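Local coordinates for thermotoga maritima TmcAL (Thermotoga maritima, PDB 5Y0T), which belongs to the HIGH nucleotidyl transferase family of the HUP clan and holds adenosine-5'-rp-alpha-thio-triphosphate in a pocket at the end of a beta-sheet, at residues T97-I108 with N185-R193. Sequence-based numbering, arbitrary orientation.
Sequences TDVVFGSESNDI and NIRFHTIKR. With TAT (adenosine-5'-rp-alpha-thio-triphosphate), chain E.
The carboxylate of D98 is gripped by three side chains. It lies at one end of a parallel strand pair in the Rossmann-like sheet of the HUP clan: 98-103 runs between 3-8 and 187-192, and the connection to 187-192 is largely helical. R187 meets the carboxylate side-on, NE to OD2 at 3.0 Å and NH2 to OD1 at 2.9 Å, while H189 NE2 donates to the anti lone pair of OD2 at 2.7 Å and T97 OG1 reaches OD1. The guanidinium and carboxylate planes are 41° apart, and NE reaches OD2 from above the carboxylate plane. An acidic residue suits this buried place: four hydrogen bonds, two to each oxygen, satisfy it, and the charge of R187 probably keeps it ionised. Backbone bonds from R187 N to T97 O through R193 N to S103 O zip the two strands together.

On the face carrying F101, apolar side chains fill the space beneath helices 108-120 and 167-182. V99 lies alongside F188, V99 CB 3.7 Å from F188 CE2. The F101 side chain runs at about a right angle to that of F188, whose CD2 lies at the edge of the F101 ring; F101 CE2 is 3.6 Å from T190 CG2, and I108 CD1 touches the same methyl. On the other face V100 CG1 packs on I191 CG2.

The far ends of the strands form the nucleotide pocket. G102, with no side chain, lets the ribose lie close against the backbone; its N binds TAT O3'. R193, bent at chi3 (59°), lays its guanidinium over the five-membered ring of the adenine, N7 and C5 facing it, and its NH2 donates to TAT O3G at 2.8 Å.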
ATOM      1  N   THR A  97      15.830 -16.999  34.563  1.00 15.98           N
ATOM      2  CA  THR A  97      15.209 -17.645  35.723  1.00 22.46           C
ATOM      3  C   THR A  97      14.080 -16.876  36.411  1.00 25.85           C
ATOM      4  O   THR A  97      13.248 -17.475  37.106  1.00 21.56           O
ATOM      5  CB  THR A  97      16.272 -17.951  36.792  1.00 19.65           C
ATOM      6  OG1 THR A  97      16.886 -16.725  37.203  1.00 18.99           O
ATOM      7  CG2 THR A  97      17.338 -18.889  36.225  1.00 23.94           C
ATOM      8  N   ASP A  98      14.030 -15.567  36.167  1.00 20.17           N
ATOM      9  CA  ASP A  98      13.138 -14.650  36.860  1.00 24.83           C
ATOM     10  C   ASP A  98      12.659 -13.576  35.913  1.00 20.39           C
ATOM     11  O   ASP A  98      13.447 -13.002  35.172  1.00 19.89           O
ATOM     12  CB  ASP A  98      13.818 -13.958  38.051  1.00 18.64           C
ATOM     13  CG  ASP A  98      14.183 -14.909  39.171  1.00 24.77           C
ATOM     14  OD1 ASP A  98      15.288 -15.492  39.121  1.00 22.04           O
ATOM     15  OD2 ASP A  98      13.377 -15.044  40.119  1.00 20.90           O
ATOM     16  N   VAL A  99      11.370 -13.281  35.969  1.00 19.86           N
ATOM     17  CA  VAL A  99      10.817 -12.163  35.217  1.00 16.71           C
ATOM     18  C   VAL A  99      10.057 -11.244  36.166  1.00 23.99           C
ATOM     19  O   VAL A  99       9.290 -11.712  37.014  1.00 25.39           O
ATOM     20  CB  VAL A  99       9.882 -12.646  34.077  1.00 17.25           C
ATOM     21  CG1 VAL A  99       9.054 -11.484  33.530  1.00 20.65           C
ATOM     22  CG2 VAL A  99      10.704 -13.294  32.965  1.00 15.03           C
ATOM     23  N   VAL A 100      10.303  -9.945  36.037  1.00 22.25           N
ATOM     24  CA  VAL A 100       9.670  -8.927  36.867  1.00 22.13           C
ATOM     25  C   VAL A 100       8.874  -7.954  35.998  1.00 19.58           C
ATOM     26  O   VAL A 100       9.426  -7.367  35.064  1.00 19.33           O
ATOM     27  CB  VAL A 100      10.714  -8.115  37.665  1.00 20.23           C
ATOM     28  CG1 VAL A 100      10.025  -7.061  38.512  1.00 19.81           C
ATOM     29  CG2 VAL A 100      11.573  -9.033  38.536  1.00 18.01           C
ATOM     30  N   PHE A 101       7.594  -7.771  36.297  1.00 21.69           N
ATOM     31  CA  PHE A 101       6.811  -6.785  35.550  1.00 20.05           C
ATOM     32  C   PHE A 101       6.161  -5.781  36.491  1.00 20.61           C
ATOM     33  O   PHE A 101       5.837  -6.120  37.622  1.00 19.67           O
ATOM     34  CB  PHE A 101       5.741  -7.471  34.683  1.00 21.11           C
ATOM     35  CG  PHE A 101       4.835  -8.417  35.448  1.00 18.82           C
ATOM     36  CD1 PHE A 101       5.091  -9.784  35.456  1.00 23.32           C
ATOM     37  CD2 PHE A 101       3.715  -7.947  36.114  1.00 17.61           C
ATOM     38  CE1 PHE A 101       4.264 -10.657  36.154  1.00 24.42           C
ATOM     39  CE2 PHE A 101       2.884  -8.815  36.807  1.00 21.81           C
ATOM     40  CZ  PHE A 101       3.166 -10.173  36.824  1.00 20.02           C
ATOM     41  N   GLY A 102       5.960  -4.554  36.009  1.00 22.09           N
ATOM     42  CA  GLY A 102       5.266  -3.538  36.774  1.00 22.93           C
ATOM     43  C   GLY A 102       3.795  -3.883  36.890  1.00 27.44           C
ATOM     44  O   GLY A 102       3.201  -4.420  35.951  1.00 25.30           O
ATOM     45  N   SER A 103       3.214  -3.568  38.043  1.00 22.70           N
ATOM     46  CA  SER A 103       1.857  -3.996  38.381  1.00 28.64           C
ATOM     47  C   SER A 103       1.101  -2.896  39.129  1.00 28.09           C
ATOM     48  O   SER A 103       1.675  -2.200  39.971  1.00 25.99           O
ATOM     49  CB  SER A 103       1.933  -5.286  39.212  1.00 26.71           C
ATOM     50  OG  SER A 103       0.750  -5.540  39.941  1.00 30.24           O
ATOM     51  N   GLU A 104      -0.182  -2.717  38.825  1.00 27.98           N
ATOM     52  CA  GLU A 104      -0.969  -1.729  39.554  1.00 32.46           C
ATOM     53  C   GLU A 104      -1.234  -2.184  40.986  1.00 33.78           C
ATOM     54  O   GLU A 104      -1.223  -1.372  41.933  1.00 29.21           O
ATOM     55  CB  GLU A 104      -2.302  -1.447  38.838  1.00 38.14           C
ATOM     56  CG  GLU A 104      -2.158  -0.733  37.482  1.00 29.32           C
ATOM     57  CD  GLU A 104      -1.982  -1.688  36.310  1.00 33.63           C
ATOM     58  OE1 GLU A 104      -1.813  -2.913  36.539  1.00 31.01           O
ATOM     59  OE2 GLU A 104      -2.007  -1.211  35.152  1.00 34.84           O
ATOM     60  N   SER A 105      -1.550  -3.467  41.141  1.00 29.52           N
ATOM     61  CA  SER A 105      -1.867  -4.018  42.460  1.00 29.62           C
ATOM     62  C   SER A 105      -0.623  -4.436  43.239  1.00 25.82           C
ATOM     63  O   SER A 105      -0.640  -4.435  44.463  1.00 29.30           O
ATOM     64  CB  SER A 105      -2.800  -5.219  42.334  1.00 29.99           C
ATOM     65  OG  SER A 105      -2.126  -6.278  41.677  1.00 28.67           O
ATOM     66  N   ASN A 106       0.433  -4.812  42.511  1.00 25.87           N
ATOM     67  CA  ASN A 106       1.634  -5.423  43.101  1.00 26.62           C
ATOM     68  C   ASN A 106       1.264  -6.677  43.909  1.00 31.91           C
ATOM     69  O   ASN A 106       1.819  -6.943  44.987  1.00 30.26           O
ATOM     70  CB  ASN A 106       2.381  -4.411  43.988  1.00 26.13           C
ATOM     71  CG  ASN A 106       3.804  -4.852  44.310  1.00 27.87           C
ATOM     72  OD1 ASN A 106       4.450  -5.536  43.513  1.00 25.77           O
ATOM     73  ND2 ASN A 106       4.287  -4.482  45.494  1.00 28.97           N
ATOM     74  N   ASP A 107       0.279  -7.419  43.410  1.00 32.61           N
ATOM     75  CA  ASP A 107      -0.168  -8.630  44.093  1.00 31.72           C
ATOM     76  C   ASP A 107       0.105  -9.853  43.217  1.00 31.41           C
ATOM     77  O   ASP A 107      -0.767 -10.270  42.450  1.00 31.00           O
ATOM     78  CB  ASP A 107      -1.669  -8.488  44.385  1.00 31.09           C
ATOM     79  CG  ASP A 107      -2.213  -9.564  45.305  1.00 34.16           C
ATOM     80  OD1 ASP A 107      -1.539 -10.595  45.515  1.00 32.16           O
ATOM     81  OD2 ASP A 107      -3.348  -9.368  45.800  1.00 36.75           O
ATOM     82  N   ILE A 108       1.237 -10.519  43.435  1.00 24.99           N
ATOM     83  CA  ILE A 108       1.662 -11.566  42.510  1.00 23.37           C
ATOM     84  C   ILE A 108       0.839 -12.827  42.752  1.00 27.48           C
ATOM     85  O   ILE A 108       0.552 -13.588  41.827  1.00 28.54           O
ATOM     86  CB  ILE A 108       3.170 -11.892  42.650  1.00 29.24           C
ATOM     87  CG1 ILE A 108       3.590 -12.952  41.637  1.00 28.62           C
ATOM     88  CG2 ILE A 108       3.506 -12.343  44.078  1.00 31.82           C
ATOM     89  CD1 ILE A 108       3.618 -12.455  40.208  1.00 25.26           C
ATOM     90  N   ASN A 185       9.800 -22.790  33.721  1.00 23.39           N
ATOM     91  CA  ASN A 185      10.091 -22.744  35.157  1.00 30.42           C
ATOM     92  C   ASN A 185      10.395 -21.335  35.669  1.00 25.70           C
ATOM     93  O   ASN A 185      10.800 -21.150  36.821  1.00 25.66           O
ATOM     94  CB  ASN A 185      11.256 -23.681  35.489  1.00 37.41           C
ATOM     95  CG  ASN A 185      10.819 -25.132  35.556  1.00 51.97           C
ATOM     96  OD1 ASN A 185       9.630 -25.420  35.699  1.00 55.99           O
ATOM     97  ND2 ASN A 185      11.774 -26.050  35.460  1.00 62.01           N
ATOM     98  N   ILE A 186      10.239 -20.346  34.803  1.00 20.55           N
ATOM     99  CA  ILE A 186      10.505 -18.957  35.189  1.00 21.29           C
ATOM    100  C   ILE A 186       9.697 -18.527  36.421  1.00 24.87           C
ATOM    101  O   ILE A 186       8.499 -18.819  36.529  1.00 23.65           O
ATOM    102  CB  ILE A 186      10.213 -17.996  34.009  1.00 25.54           C
ATOM    103  CG1 ILE A 186      11.274 -18.166  32.909  1.00 24.98           C
ATOM    104  CG2 ILE A 186      10.155 -16.541  34.493  1.00 21.46           C
ATOM    105  CD1 ILE A 186      10.944 -17.432  31.596  1.00 20.77           C
ATOM    106  N   ARG A 187      10.369 -17.872  37.371  1.00 23.20           N
ATOM    107  CA  ARG A 187       9.694 -17.266  38.516  1.00 26.26           C
ATOM    108  C   ARG A 187       9.254 -15.844  38.178  1.00 28.71           C
ATOM    109  O   ARG A 187      10.076 -15.039  37.743  1.00 27.82           O
ATOM    110  CB  ARG A 187      10.611 -17.247  39.743  1.00 23.89           C
ATOM    111  CG  ARG A 187      10.930 -18.624  40.314  1.00 29.83           C
ATOM    112  CD  ARG A 187      11.955 -18.521  41.437  1.00 34.60           C
ATOM    113  NE  ARG A 187      13.219 -17.957  40.966  1.00 32.19           N
ATOM    114  CZ  ARG A 187      14.347 -18.648  40.842  1.00 31.22           C
ATOM    115  NH1 ARG A 187      14.380 -19.928  41.188  1.00 34.88           N
ATOM    116  NH2 ARG A 187      15.449 -18.051  40.414  1.00 27.18           N
ATOM    117  N   PHE A 188       7.971 -15.539  38.378  1.00 23.69           N
ATOM    118  CA  PHE A 188       7.434 -14.209  38.070  1.00 23.64           C
ATOM    119  C   PHE A 188       7.292 -13.353  39.328  1.00 22.12           C
ATOM    120  O   PHE A 188       7.033 -13.866  40.418  1.00 20.64           O
ATOM    121  CB  PHE A 188       6.083 -14.320  37.331  1.00 19.19           C
ATOM    122  CG  PHE A 188       6.229 -14.778  35.902  1.00 23.88           C
ATOM    123  CD1 PHE A 188       6.238 -16.130  35.590  1.00 25.48           C
ATOM    124  CD2 PHE A 188       6.424 -13.859  34.888  1.00 20.69           C
ATOM    125  CE1 PHE A 188       6.403 -16.552  34.280  1.00 26.83           C
ATOM    126  CE2 PHE A 188       6.595 -14.267  33.565  1.00 24.04           C
ATOM    127  CZ  PHE A 188       6.582 -15.609  33.258  1.00 24.84           C
ATOM    128  N   HIS A 189       7.526 -12.054  39.181  1.00 19.09           N
ATOM    129  CA  HIS A 189       7.470 -11.119  40.311  1.00 19.97           C
ATOM    130  C   HIS A 189       6.785  -9.847  39.843  1.00 21.68           C
ATOM    131  O   HIS A 189       6.941  -9.467  38.697  1.00 20.74           O
ATOM    132  CB  HIS A 189       8.859 -10.747  40.825  1.00 24.10           C
ATOM    133  CG  HIS A 189       9.776 -11.910  41.027  1.00 27.95           C
ATOM    134  ND1 HIS A 189      10.090 -12.397  42.276  1.00 30.08           N
ATOM    135  CD2 HIS A 189      10.466 -12.667  40.139  1.00 26.99           C
ATOM    136  CE1 HIS A 189      10.927 -13.412  42.151  1.00 34.20           C
ATOM    137  NE2 HIS A 189      11.162 -13.604  40.865  1.00 27.76           N
ATOM    138  N   THR A 190       6.071  -9.180  40.743  1.00 21.56           N
ATOM    139  CA  THR A 190       5.532  -7.851  40.468  1.00 20.21           C
ATOM    140  C   THR A 190       6.368  -6.812  41.188  1.00 20.87           C
ATOM    141  O   THR A 190       6.963  -7.098  42.226  1.00 24.82           O
ATOM    142  CB  THR A 190       4.060  -7.675  40.948  1.00 20.22           C
ATOM    143  OG1 THR A 190       4.019  -7.734  42.385  1.00 22.00           O
ATOM    144  CG2 THR A 190       3.162  -8.746  40.390  1.00 22.14           C
ATOM    145  N   ILE A 191       6.441  -5.615  40.615  1.00 21.64           N
ATOM    146  CA  ILE A 191       6.780  -4.445  41.405  1.00 23.56           C
ATOM    147  C   ILE A 191       5.661  -3.425  41.221  1.00 24.80           C
ATOM    148  O   ILE A 191       4.968  -3.436  40.206  1.00 24.17           O
ATOM    149  CB  ILE A 191       8.166  -3.846  41.016  1.00 26.17           C
ATOM    150  CG1 ILE A 191       8.242  -3.495  39.521  1.00 23.45           C
ATOM    151  CG2 ILE A 191       9.278  -4.813  41.403  1.00 23.22           C
ATOM    152  CD1 ILE A 191       7.973  -2.031  39.228  1.00 25.33           C
ATOM    153  N   LYS A 192       5.478  -2.559  42.215  1.00 26.83           N
ATOM    154  CA  LYS A 192       4.410  -1.571  42.161  1.00 30.98           C
ATOM    155  C   LYS A 192       4.686  -0.463  41.143  1.00 33.91           C
ATOM    156  O   LYS A 192       5.722   0.194  41.212  1.00 30.37           O
ATOM    157  CB  LYS A 192       4.206  -0.931  43.539  1.00 30.79           C
ATOM    158  CG  LYS A 192       3.084   0.116  43.563  1.00 34.29           C
ATOM    159  CD  LYS A 192       1.700  -0.540  43.578  1.00 32.28           C
ATOM    160  CE  LYS A 192       0.582   0.510  43.629  1.00 40.18           C
ATOM    161  NZ  LYS A 192       0.395   1.153  42.280  1.00 34.71           N
ATOM    162  N   ARG A 193       3.748  -0.226  40.230  1.00 30.11           N
ATOM    163  CA  ARG A 193       3.831   0.962  39.369  1.00 30.98           C
ATOM    164  C   ARG A 193       3.525   2.220  40.144  1.00 33.95           C
ATOM    165  O   ARG A 193       2.588   2.241  40.935  1.00 35.85           O
ATOM    166  CB  ARG A 193       2.874   0.863  38.187  1.00 30.53           C
ATOM    167  CG  ARG A 193       3.275  -0.189  37.171  1.00 33.08           C
ATOM    168  CD  ARG A 193       2.244  -0.279  36.064  1.00 33.03           C
ATOM    169  NE  ARG A 193       2.093   0.996  35.374  1.00 31.54           N
ATOM    170  CZ  ARG A 193       2.666   1.281  34.208  1.00 41.65           C
ATOM    171  NH1 ARG A 193       3.431   0.372  33.602  1.00 28.64           N
ATOM    172  NH2 ARG A 193       2.470   2.471  33.648  1.00 42.16           N
TER
HETATM  173  N1  TAT E1001       6.531   2.503  37.689  1.00 28.55           N
HETATM  174  C2  TAT E1001       6.943   1.223  37.760  1.00 34.70           C
HETATM  175  N3  TAT E1001       7.108   0.436  36.682  1.00 26.98           N
HETATM  176  C4  TAT E1001       6.860   0.912  35.438  1.00 27.16           C
HETATM  177  C5  TAT E1001       6.427   2.303  35.275  1.00 26.03           C
HETATM  178  C6  TAT E1001       6.262   3.102  36.512  1.00 31.15           C
HETATM  179  N6  TAT E1001       5.859   4.394  36.459  1.00 28.54           N
HETATM  180  N7  TAT E1001       6.267   2.510  33.951  1.00 26.40           N
HETATM  181  C8  TAT E1001       6.583   1.354  33.311  1.00 24.55           C
HETATM  182  N9  TAT E1001       6.936   0.407  34.203  1.00 24.46           N
HETATM  183  PA  TAT E1001       6.886  -0.793  28.874  1.00 28.39           P
HETATM  184  PB  TAT E1001       4.444   0.636  29.668  1.00 30.16           P
HETATM  185  PG  TAT E1001       3.539   3.366  29.952  1.00 31.84           P
HETATM  186  C1' TAT E1001       7.328  -0.984  33.886  1.00 22.95           C
HETATM  187  O1A TAT E1001       4.309   4.574  30.457  1.00 22.08           O
HETATM  188  O1B TAT E1001       3.317   0.436  28.700  1.00 30.80           O
HETATM  189  S1G TAT E1001       6.025  -2.485  28.453  1.00 25.90           S
HETATM  190  C2' TAT E1001       6.200  -1.682  33.127  1.00 23.37           C
HETATM  191  O2' TAT E1001       5.158  -2.118  34.000  1.00 23.77           O
HETATM  192  O2A TAT E1001       8.036  -0.340  27.990  1.00 26.72           O
HETATM  193  O2B TAT E1001       4.400  -0.068  31.001  1.00 31.16           O
HETATM  194  O2G TAT E1001       3.063   3.531  28.522  1.00 27.29           O
HETATM  195  C3' TAT E1001       6.941  -2.816  32.453  1.00 25.16           C
HETATM  196  O3' TAT E1001       7.080  -3.943  33.339  1.00 21.31           O
HETATM  197  O3A TAT E1001       5.843   0.440  28.891  1.00 30.75           O
HETATM  198  O3B TAT E1001       4.676   2.221  29.912  1.00 30.60           O
HETATM  199  O3G TAT E1001       2.479   2.815  30.876  1.00 31.46           O
HETATM  200  C4' TAT E1001       8.316  -2.212  32.186  1.00 27.29           C
HETATM  201  O4' TAT E1001       8.443  -1.042  33.003  1.00 22.68           O
HETATM  202  C5' TAT E1001       8.485  -1.802  30.719  1.00 20.23           C
HETATM  203  O5' TAT E1001       7.433  -0.896  30.383  1.00 24.99           O
HETATM  204  O   HOH W   1      13.354 -20.084  37.691  1.00 30.57           O